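Long-range contact in lipid A deacylase PagL (Pseudomonas aeruginosa, PDB 2ERV), which hydrolyses the ester bond at the 3 position of lipid A in the bacterial outer membrane, releasing the primary fatty acyl chain: residues Trp48-Ser59 against Ala87-Asn97. Sequence-based numbering, arbitrary orientation.
Sequences WEGGDEGAGKHS and AFSGTRVGDQN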
loop_
_atom_site.group_PDB
_atom_site.type_symbol
_atom_site.label_atom_id
_atom_site.label_comp_id
_atom_site.label_asym_id
_atom_site.label_seq_id
_atom_site.Cartn_x
_atom_site.Cartn_y
_atom_site.Cartn_z
ATOM N N TRP A 48 -8.917 -1.699 9.505
ATOM C CA TRP A 48 -9.816 -0.699 8.964
ATOM C C TRP A 48 -10.834 -0.424 10.033
ATOM O O TRP A 48 -11.617 -1.335 10.338
ATOM C CB TRP A 48 -10.599 -1.294 7.768
ATOM C CG TRP A 48 -9.685 -1.741 6.597
ATOM C CD1 TRP A 48 -8.967 -2.926 6.513
ATOM C CD2 TRP A 48 -9.332 -0.986 5.433
ATOM N NE1 TRP A 48 -8.223 -2.957 5.349
ATOM C CE2 TRP A 48 -8.428 -1.772 4.670
ATOM C CE3 TRP A 48 -9.698 0.287 4.933
ATOM C CZ2 TRP A 48 -7.892 -1.326 3.444
ATOM C CZ3 TRP A 48 -9.185 0.704 3.738
ATOM C CH2 TRP A 48 -8.282 -0.081 2.997
ATOM N N GLU A 49 -10.883 0.807 10.517
ATOM C CA GLU A 49 -11.882 1.265 11.464
ATOM C C GLU A 49 -13.282 0.988 10.918
ATOM O O GLU A 49 -13.525 1.100 9.696
ATOM C CB GLU A 49 -11.722 2.762 11.726
ATOM C CG GLU A 49 -12.672 3.332 12.776
ATOM C CD GLU A 49 -12.693 4.850 12.862
ATOM O OE1 GLU A 49 -12.008 5.561 12.089
ATOM O OE2 GLU A 49 -13.423 5.352 13.753
ATOM N N GLY A 50 -14.201 0.617 11.813
ATOM C CA GLY A 50 -15.567 0.284 11.393
ATOM C C GLY A 50 -16.273 1.521 10.896
ATOM O O GLY A 50 -15.797 2.628 11.075
ATOM N N GLY A 51 -17.432 1.340 10.272
ATOM C CA GLY A 51 -18.219 2.460 9.800
ATOM C C GLY A 51 -19.652 1.959 9.768
ATOM O O GLY A 51 -20.007 1.081 10.536
ATOM N N ASP A 52 -20.469 2.425 8.839
ATOM C CA ASP A 52 -21.840 1.958 8.919
ATOM C C ASP A 52 -22.128 0.599 8.279
ATOM O O ASP A 52 -23.221 0.038 8.486
ATOM C CB ASP A 52 -22.817 3.064 8.556
ATOM C CG ASP A 52 -22.722 3.478 7.143
ATOM O OD1 ASP A 52 -22.420 2.604 6.281
ATOM O OD2 ASP A 52 -22.962 4.661 6.778
ATOM N N GLU A 53 -21.163 0.034 7.537
ATOM C CA GLU A 53 -21.332 -1.341 7.018
ATOM C C GLU A 53 -20.741 -2.507 7.797
ATOM O O GLU A 53 -21.397 -3.562 7.914
ATOM C CB GLU A 53 -20.904 -1.443 5.564
ATOM C CG GLU A 53 -21.770 -0.623 4.662
ATOM C CD GLU A 53 -23.035 -1.349 4.260
ATOM O OE1 GLU A 53 -23.322 -2.445 4.772
ATOM O OE2 GLU A 53 -23.723 -0.809 3.400
ATOM N N GLY A 54 -19.478 -2.357 8.243
ATOM C CA GLY A 54 -18.834 -3.313 9.144
ATOM C C GLY A 54 -18.282 -2.660 10.416
ATOM O O GLY A 54 -18.034 -1.421 10.444
ATOM N N ALA A 55 -18.142 -3.453 11.485
ATOM C CA ALA A 55 -17.300 -3.051 12.617
ATOM C C ALA A 55 -15.886 -3.128 12.049
ATOM O O ALA A 55 -15.717 -3.250 10.819
ATOM C CB ALA A 55 -17.484 -4.000 13.827
ATOM N N GLY A 56 -14.873 -3.068 12.909
ATOM C CA GLY A 56 -13.494 -3.094 12.433
ATOM C C GLY A 56 -13.178 -4.375 11.693
ATOM O O GLY A 56 -13.621 -5.444 12.094
ATOM N N LYS A 57 -12.363 -4.269 10.643
ATOM C CA LYS A 57 -12.026 -5.402 9.783
ATOM C C LYS A 57 -10.506 -5.429 9.501
ATOM O O LYS A 57 -9.807 -4.472 9.785
ATOM C CB LYS A 57 -12.782 -5.320 8.456
ATOM C CG LYS A 57 -14.278 -5.544 8.560
ATOM C CD LYS A 57 -14.638 -7.001 8.927
ATOM C CE LYS A 57 -16.151 -7.244 8.806
ATOM N NZ LYS A 57 -16.948 -6.493 9.810
ATOM N N HIS A 58 -10.018 -6.529 8.952
ATOM C CA HIS A 58 -8.571 -6.695 8.724
ATOM C C HIS A 58 -8.399 -7.166 7.295
ATOM O O HIS A 58 -9.269 -7.855 6.763
ATOM C CB HIS A 58 -8.009 -7.786 9.658
ATOM C CG HIS A 58 -8.367 -7.586 11.101
ATOM N ND1 HIS A 58 -7.534 -6.942 11.989
ATOM C CD2 HIS A 58 -9.482 -7.914 11.795
ATOM C CE1 HIS A 58 -8.107 -6.915 13.179
ATOM N NE2 HIS A 58 -9.299 -7.477 13.084
ATOM N N SER A 59 -7.299 -6.791 6.671
ATOM C CA SER A 59 -6.987 -7.310 5.349
ATOM C C SER A 59 -5.530 -7.770 5.321
ATOM O O SER A 59 -4.680 -7.214 6.013
ATOM C CB SER A 59 -7.276 -6.270 4.251
ATOM O OG SER A 59 -6.383 -5.184 4.324
ATOM N N ALA A 87 -7.083 -10.057 0.795
ATOM C CA ALA A 87 -8.188 -10.815 1.358
ATOM C C ALA A 87 -8.628 -10.081 2.617
ATOM O O ALA A 87 -7.793 -9.844 3.497
ATOM C CB ALA A 87 -7.720 -12.266 1.721
ATOM N N PHE A 88 -9.915 -9.722 2.678
ATOM C CA PHE A 88 -10.473 -9.054 3.826
ATOM C C PHE A 88 -11.164 -10.071 4.743
ATOM O O PHE A 88 -11.608 -11.158 4.286
ATOM C CB PHE A 88 -11.473 -7.953 3.409
ATOM C CG PHE A 88 -10.811 -6.703 2.823
ATOM C CD1 PHE A 88 -10.789 -5.508 3.547
ATOM C CD2 PHE A 88 -10.266 -6.715 1.540
ATOM C CE1 PHE A 88 -10.181 -4.306 2.986
ATOM C CE2 PHE A 88 -9.627 -5.552 0.980
ATOM C CZ PHE A 88 -9.617 -4.345 1.705
ATOM N N SER A 89 -11.259 -9.703 6.015
ATOM C CA SER A 89 -11.890 -10.560 7.022
ATOM C C SER A 89 -13.412 -10.560 6.917
ATOM O O SER A 89 -14.069 -11.385 7.569
ATOM C CB SER A 89 -11.405 -10.172 8.429
ATOM O OG SER A 89 -11.960 -8.927 8.799
ATOM N N GLY A 90 -13.990 -9.670 6.102
ATOM C CA GLY A 90 -15.451 -9.714 5.800
ATOM C C GLY A 90 -15.704 -8.975 4.499
ATOM O O GLY A 90 -14.761 -8.439 3.899
ATOM N N THR A 91 -16.947 -8.950 4.031
ATOM C CA THR A 91 -17.254 -8.274 2.776
ATOM C C THR A 91 -17.706 -6.837 2.997
ATOM O O THR A 91 -17.853 -6.095 2.025
ATOM C CB THR A 91 -18.362 -9.019 2.006
ATOM O OG1 THR A 91 -19.491 -9.162 2.864
ATOM C CG2 THR A 91 -17.977 -10.496 1.703
ATOM N N ARG A 92 -17.997 -6.458 4.239
ATOM C CA ARG A 92 -18.370 -5.074 4.558
ATOM C C ARG A 92 -17.278 -4.453 5.418
ATOM O O ARG A 92 -16.900 -5.011 6.420
ATOM C CB ARG A 92 -19.681 -5.038 5.324
ATOM C CG ARG A 92 -20.891 -5.328 4.460
ATOM C CD ARG A 92 -22.142 -5.635 5.296
ATOM N NE ARG A 92 -23.313 -5.367 4.461
ATOM C CZ ARG A 92 -23.933 -6.285 3.758
ATOM N NH1 ARG A 92 -23.492 -7.535 3.793
ATOM N NH2 ARG A 92 -24.976 -5.962 2.997
ATOM N N VAL A 93 -16.745 -3.319 4.992
ATOM C CA VAL A 93 -15.594 -2.690 5.640
ATOM C C VAL A 93 -15.892 -1.197 5.647
ATOM O O VAL A 93 -16.306 -0.635 4.619
ATOM C CB VAL A 93 -14.290 -2.937 4.820
ATOM C CG1 VAL A 93 -13.048 -2.356 5.501
ATOM C CG2 VAL A 93 -14.078 -4.464 4.574
ATOM N N GLY A 94 -15.707 -0.566 6.799
ATOM C CA GLY A 94 -15.995 0.837 6.950
ATOM C C GLY A 94 -17.432 1.083 6.543
ATOM O O GLY A 94 -18.326 0.359 6.987
ATOM N N ASP A 95 -17.646 2.058 5.665
ATOM C CA ASP A 95 -18.975 2.346 5.134
ATOM C C ASP A 95 -19.251 1.566 3.845
ATOM O O ASP A 95 -20.209 1.869 3.161
ATOM C CB ASP A 95 -19.107 3.840 4.795
ATOM C CG ASP A 95 -19.181 4.743 6.006
ATOM O OD1 ASP A 95 -19.308 4.285 7.178
ATOM O OD2 ASP A 95 -19.098 5.977 5.854
ATOM N N GLN A 96 -18.416 0.578 3.490
ATOM C CA GLN A 96 -18.418 0.016 2.122
ATOM C C GLN A 96 -18.851 -1.449 2.071
ATOM O O GLN A 96 -18.446 -2.232 2.895
ATOM C CB GLN A 96 -17.022 0.105 1.479
ATOM C CG GLN A 96 -16.348 1.517 1.467
ATOM C CD GLN A 96 -17.216 2.595 0.819
ATOM O OE1 GLN A 96 -17.803 3.407 1.531
ATOM N NE2 GLN A 96 -17.267 2.624 -0.514
ATOM N N ASN A 97 -19.674 -1.807 1.086
ATOM C CA ASN A 97 -19.965 -3.218 0.829
ATOM C C ASN A 97 -19.132 -3.633 -0.348
ATOM O O ASN A 97 -19.418 -3.251 -1.492
ATOM C CB ASN A 97 -21.448 -3.421 0.574
ATOM C CG ASN A 97 -21.831 -4.896 0.382
ATOM O OD1 ASN A 97 -20.993 -5.771 0.252
ATOM N ND2 ASN A 97 -23.115 -5.143 0.303
HETATM O O HOH W 1 -14.313 -2.010 8.955
#
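Trp-48, Ser-59 and Phe-88 interlock where two loops of the PagL beta-barrel leave the wall, an example of neighbouring hairpin connections folding onto each other at the barrel end. Ser-59 and Phe-88 form a non-hydrogen-bonded antiparallel pair, and CB of Ser-59 sits over the centre of the phenyl face, a CH-pi contact 3.6 Å from the centroid. The hydroxyl of the same serine, set between its backbone N and carbonyl carbon (chi1 68°), accepts an almost straight bond from NE1 of Trp-48 that lies in the indole plane and thus fixes the turn of that ring. Phe-88 then lays its CE1 over one indole face, 3.4 Å from NE1 of Trp-48, with the phenyl inclined at 41° to the five-membered ring of Trp-48. CG1 of Val-93 approaches the same indole obliquely, 3.5 Å from CB of Trp-48, and Tyr-127 adds a further ring from the barrel.

Beyond this aromatic cluster, the type II' turn from Val-93 to Gln-96 docks against the loop 49-56. Bent at chi2 (-84°), Glu-53 turns back to Arg-92 in a salt bridge: NE of Arg-92 meets OE1 of Glu-53 at 2.9 Å, in the guanidinium plane but on the syn side and well out of the carboxylate plane. The carboxylates of Asp-52 and Asp-95 stack nearly parallel, a like-charge pairing probably eased by the bond from Asp-52 N to OD1 of Asp-95 (2.8 Å). At Gly-94, a water takes the N-H and lies within hydrogen-bonding distance of Trp-48 O and Ala-55 O, which compete for its protons, while Gly-94 O takes two donors in its carbonyl plane, Glu-53 N at 2.9 Å and Gly-54 N at 3.2 Å.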